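PDB 2YMA: protein OS-9 homolog from Saccharomyces cerevisiae, which acts as a lectin of endoplasmic reticulum quality control, helping to recruit misfolded lumenal glycoproteins for degradation by the HRD1 ubiquitin ligase complex. Local coordinates for residues Asn60-Asn63 / Lys64-Leu68. Sequence-based numbering, arbitrary orientation.
Sequences NAIN and KMLSL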
# COMPACT_ATOMS: atom_id res chain seq x y z
N ASN A 60 -11.57 -15.28 -5.91
CA ASN A 60 -12.20 -15.50 -7.21
C ASN A 60 -12.42 -14.20 -7.97
O ASN A 60 -12.16 -14.12 -9.18
CB ASN A 60 -13.56 -16.20 -7.05
CG ASN A 60 -13.44 -17.57 -6.44
OD1 ASN A 60 -12.42 -18.25 -6.58
ND2 ASN A 60 -14.48 -18.00 -5.73
N ALA A 61 -12.91 -13.19 -7.27
CA ALA A 61 -13.16 -11.89 -7.89
C ALA A 61 -11.87 -11.26 -8.44
O ALA A 61 -11.87 -10.65 -9.52
CB ALA A 61 -13.85 -10.95 -6.91
N ILE A 62 -10.77 -11.42 -7.68
CA ILE A 62 -9.47 -10.87 -8.07
C ILE A 62 -8.98 -11.54 -9.34
O ILE A 62 -8.56 -10.87 -10.29
CB ILE A 62 -8.40 -11.00 -6.95
CG1 ILE A 62 -8.75 -10.10 -5.76
CG2 ILE A 62 -7.02 -10.66 -7.46
CD1 ILE A 62 -9.08 -8.69 -6.15
N ASN A 63 -9.05 -12.87 -9.37
CA ASN A 63 -8.69 -13.62 -10.57
C ASN A 63 -9.48 -13.17 -11.79
O ASN A 63 -8.92 -13.05 -12.88
CB ASN A 63 -8.84 -15.12 -10.36
CG ASN A 63 -7.68 -15.70 -9.58
OD1 ASN A 63 -6.54 -15.30 -9.76
ND2 ASN A 63 -7.98 -16.64 -8.70
N LYS A 64 -10.77 -12.93 -11.60
CA LYS A 64 -11.61 -12.46 -12.70
C LYS A 64 -11.18 -11.06 -13.14
O LYS A 64 -11.06 -10.78 -14.34
CB LYS A 64 -13.10 -12.46 -12.28
CG LYS A 64 -14.05 -12.04 -13.40
CD LYS A 64 -14.92 -13.19 -13.86
CE LYS A 64 -16.30 -12.68 -14.28
NZ LYS A 64 -17.27 -13.78 -14.52
N MET A 65 -10.96 -10.18 -12.17
CA MET A 65 -10.48 -8.83 -12.43
C MET A 65 -9.23 -8.88 -13.30
O MET A 65 -9.11 -8.13 -14.28
CB MET A 65 -10.17 -8.13 -11.11
CG MET A 65 -9.66 -6.71 -11.25
SD MET A 65 -9.24 -6.01 -9.62
CE MET A 65 -7.70 -6.85 -9.31
N LEU A 66 -8.31 -9.76 -12.93
CA LEU A 66 -7.07 -9.94 -13.69
C LEU A 66 -7.28 -10.51 -15.10
O LEU A 66 -6.66 -10.03 -16.06
CB LEU A 66 -6.08 -10.80 -12.89
CG LEU A 66 -5.58 -10.09 -11.64
CD1 LEU A 66 -4.78 -11.02 -10.73
CD2 LEU A 66 -4.76 -8.88 -12.04
N SER A 67 -8.14 -11.51 -15.21
CA SER A 67 -8.51 -12.11 -16.51
C SER A 67 -9.07 -11.06 -17.45
O SER A 67 -8.79 -11.07 -18.65
CB SER A 67 -9.56 -13.20 -16.31
OG SER A 67 -9.05 -14.23 -15.48
N LEU A 68 -9.87 -10.17 -16.89
CA LEU A 68 -10.49 -9.10 -17.66
C LEU A 68 -9.48 -8.02 -18.07
O LEU A 68 -9.77 -7.19 -18.93
CB LEU A 68 -11.67 -8.51 -16.88
CG LEU A 68 -12.88 -9.45 -16.75
CD1 LEU A 68 -14.04 -8.79 -16.05
CD2 LEU A 68 -13.30 -9.92 -18.13
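With chi1 of Ser67 at -60°, OG swings back beside its own backbone N and meets Asn63 O, while the extended Met65 chain turns at its thioether (chi3 75°), bringing CE alongside Ile62. At Asn63 O the bond from Ser67 OG (2.9 Å) is added to the backbone bond from Ser67 N (2.9 Å), and the two donors approach from opposite faces of the carbonyl plane. The hydroxyl sits well above that plane, with a C=O...OG angle of 138°. Before it, the regular alpha-helical i+4 to i bonds run from Lys64 N to Asn60 O, Met65 N to Ala61 O and Leu66 N to Ile62 O, the last at 2.9 Å. On the apolar side, Ile62 lies beside two residues pointing the same way, through CD1 to Met65 CE (3.9 Å) and through CG2 to Leu66 CD1 (4.0 Å). Ile62 and Met65 also reach Leu104 of strand 98-106, and Ala61 and Met65 touch Leu19, which places this face of helix 52-67 against the sheet of the Yos9 dimerization domain. Chemically, the helix is amphipathic here: its apolar face, with Ile62 and Met65 buried and Leu66 partly exposed, packs through van der Waals contacts, whereas on the exposed face the serine hydroxyl satisfies its donor within the chain.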